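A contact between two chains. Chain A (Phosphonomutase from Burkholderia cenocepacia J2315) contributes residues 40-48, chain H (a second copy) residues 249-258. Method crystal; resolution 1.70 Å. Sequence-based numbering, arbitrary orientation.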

# COMPACT_ATOMS: atom_id res chain seq x y z
N ARG A 40 3.21 9.45 -4.48
CA ARG A 40 2.65 10.31 -5.52
C ARG A 40 1.46 11.13 -5.04
O ARG A 40 1.38 12.36 -5.30
CB ARG A 40 2.29 9.48 -6.74
CG ARG A 40 1.68 10.27 -7.90
CD ARG A 40 2.25 11.67 -8.11
NE ARG A 40 3.58 11.70 -8.70
CZ ARG A 40 4.37 12.78 -8.74
NH1 ARG A 40 3.98 13.94 -8.20
NH2 ARG A 40 5.57 12.70 -9.32
N VAL A 41 0.55 10.49 -4.32
CA VAL A 41 -0.61 11.22 -3.75
C VAL A 41 -0.20 12.33 -2.78
O VAL A 41 -0.73 13.46 -2.85
CB VAL A 41 -1.56 10.25 -3.06
CG1 VAL A 41 -2.56 10.97 -2.14
CG2 VAL A 41 -2.26 9.38 -4.09
N VAL A 42 0.75 12.04 -1.90
CA VAL A 42 1.21 13.04 -0.94
C VAL A 42 1.95 14.20 -1.65
O VAL A 42 1.75 15.37 -1.27
CB VAL A 42 2.03 12.40 0.19
CG1 VAL A 42 2.67 13.46 1.08
CG2 VAL A 42 1.13 11.50 1.03
N ALA A 43 2.81 13.88 -2.61
CA ALA A 43 3.49 14.93 -3.41
C ALA A 43 2.46 15.78 -4.18
O ALA A 43 2.54 17.02 -4.19
CB ALA A 43 4.43 14.32 -4.40
N ASP A 44 1.48 15.13 -4.80
CA ASP A 44 0.46 15.90 -5.53
C ASP A 44 -0.40 16.79 -4.65
O ASP A 44 -0.92 17.81 -5.13
CB ASP A 44 -0.44 14.98 -6.36
CG ASP A 44 0.25 14.42 -7.59
OD1 ASP A 44 1.34 14.87 -7.99
OD2 ASP A 44 -0.30 13.48 -8.19
N ALA A 45 -0.55 16.43 -3.38
CA ALA A 45 -1.28 17.22 -2.41
C ALA A 45 -0.49 18.40 -1.82
O ALA A 45 -1.01 19.12 -0.97
CB ALA A 45 -1.76 16.32 -1.32
N GLY A 46 0.76 18.56 -2.25
CA GLY A 46 1.56 19.76 -1.98
C GLY A 46 2.66 19.60 -0.98
O GLY A 46 3.25 20.59 -0.52
N ALA A 47 2.99 18.36 -0.63
CA ALA A 47 4.08 18.18 0.32
C ALA A 47 5.38 18.70 -0.23
O ALA A 47 5.60 18.70 -1.46
CB ALA A 47 4.24 16.73 0.65
N VAL A 48 6.26 19.11 0.68
CA VAL A 48 7.57 19.64 0.27
C VAL A 48 8.71 18.62 0.40
O VAL A 48 9.79 18.80 -0.15
CB VAL A 48 7.90 20.93 1.05
CG1 VAL A 48 6.89 22.01 0.67
CG2 VAL A 48 7.84 20.71 2.54
N ALA H 249 -9.32 5.45 -0.51
CA ALA H 249 -8.25 5.49 0.50
C ALA H 249 -7.27 6.58 0.14
O ALA H 249 -6.84 7.36 1.03
CB ALA H 249 -7.57 4.13 0.60
N MET H 250 -6.92 6.73 -1.15
CA MET H 250 -6.01 7.80 -1.56
C MET H 250 -6.64 9.20 -1.46
O MET H 250 -5.95 10.16 -1.24
CB MET H 250 -5.45 7.57 -2.94
CG MET H 250 -4.64 6.29 -3.06
SD MET H 250 -3.17 6.31 -1.97
CE MET H 250 -3.68 5.40 -0.59
N LYS H 251 -7.95 9.29 -1.64
CA LYS H 251 -8.66 10.55 -1.40
C LYS H 251 -8.51 11.03 0.02
O LYS H 251 -8.25 12.21 0.26
CB LYS H 251 -10.16 10.36 -1.68
CG LYS H 251 -10.51 10.68 -3.10
CD LYS H 251 -12.01 10.50 -3.28
CE LYS H 251 -12.40 10.57 -4.74
NZ LYS H 251 -13.84 10.22 -4.85
N THR H 252 -8.63 10.09 0.96
CA THR H 252 -8.48 10.43 2.37
C THR H 252 -7.07 10.90 2.66
O THR H 252 -6.83 11.83 3.42
CB THR H 252 -8.83 9.20 3.18
OG1 THR H 252 -10.25 8.97 3.02
CG2 THR H 252 -8.54 9.33 4.65
N LEU H 253 -6.11 10.19 2.07
CA LEU H 253 -4.69 10.55 2.27
C LEU H 253 -4.40 11.97 1.74
O LEU H 253 -3.79 12.83 2.41
CB LEU H 253 -3.80 9.51 1.59
CG LEU H 253 -2.34 9.80 1.60
CD1 LEU H 253 -1.81 9.85 3.03
CD2 LEU H 253 -1.61 8.72 0.83
N ALA H 254 -4.89 12.27 0.54
CA ALA H 254 -4.68 13.57 -0.04
C ALA H 254 -5.30 14.65 0.85
O ALA H 254 -4.69 15.70 1.08
CB ALA H 254 -5.31 13.66 -1.41
N ALA H 255 -6.51 14.38 1.34
CA ALA H 255 -7.24 15.38 2.14
C ALA H 255 -6.47 15.69 3.43
O ALA H 255 -6.48 16.83 3.92
CB ALA H 255 -8.63 14.90 2.44
N LEU H 256 -5.84 14.66 4.01
CA LEU H 256 -5.10 14.79 5.26
C LEU H 256 -3.95 15.72 5.10
O LEU H 256 -3.64 16.57 5.96
CB LEU H 256 -4.52 13.46 5.65
CG LEU H 256 -5.33 12.65 6.59
CD1 LEU H 256 -4.62 11.31 6.72
CD2 LEU H 256 -5.48 13.42 7.88
N VAL H 257 -3.25 15.51 3.99
CA VAL H 257 -2.08 16.31 3.69
C VAL H 257 -2.53 17.78 3.50
O VAL H 257 -1.93 18.68 4.05
CB VAL H 257 -1.35 15.80 2.43
CG1 VAL H 257 -0.16 16.70 2.10
CG2 VAL H 257 -0.83 14.41 2.66
N LYS H 258 -3.59 18.00 2.74
CA LYS H 258 -4.07 19.37 2.47
C LYS H 258 -4.51 20.09 3.75
O LYS H 258 -4.32 21.30 3.87
CB LYS H 258 -5.22 19.36 1.46

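Two helical segments pack here at an angle of 37° between their N-to-C directions, their axes approaching to 8.7 Å, and no hydrogen bond passes between them. The contact is made by small and branched apolar side chains at van der Waals distance.

Along chain H, Ala H249 lies out of reach, and the contact opens at Met H250. Its CB sits 3.8 Å from Val A41 CG2, while its carbonyl O lies 3.6 Å from Val A41 CG1. That oxygen already accepts the backbone hydrogen bond from Ala H254 N at 3.0 Å, so the valine methyl rests against a carbonyl whose hydrogen bond is already made within the helix. Lys H251 and Thr H252 follow with CB directed away from chain A.

Leu H253 returns toward the partner and touches both valines: CD2 is 3.8 Å from Val A41 CG1, and CG is 3.9 Å from Val A42 CG2. Next comes Ala H254, where the backbones draw closest in register, its CA 5.5 Å from that of Ala A45. Two alanines meet at this point, their CB atoms 4.4 Å apart. Ala A45 CB also lies 3.8 Å from Ala H254 O, and Val A41 CG1 packs 3.9 Å from Ala H254 CB. Val A41 thus spans one turn of the opposing helix, from Met H250 to Ala H254, with its CB pointing toward it.

Ala H255 points away and Leu H256 is out of reach, so the next contribution is Val H257, which has the largest covered area on the chain H side. Val H257 packs against both Val A42 and Ala A45: its CG2 lies 3.9 Å from Val A42 CG2, and its CG1 lies 3.8 Å from Ala A45 CB. Lys H258, modelled only to CB, adds little.

The spacing on chain H is therefore Met H250, Leu H253, Ala H254 and Val H257, the familiar three-and-four rhythm of a helix face. Chain A answers with Val A41 and Val A42 in its last helical turn and Ala A45 just beyond the helix. Gly A46, at phi 107°, closes it in a Schellman motif, with Gly A46 N bonded to Ala A43 O at 3.1 Å and Ala A47 N to Val A42 O at 3.3 Å. At these angles a CB would jam against the preceding carbonyl O, so glycine here serves the turn rather than the interface. The charged pair on chain A sits apart from the contact: Arg A40 NH1 and Asp A44 OD1 form a salt bridge at 2.8 Å within chain A, and neither residue touches this stretch of chain H.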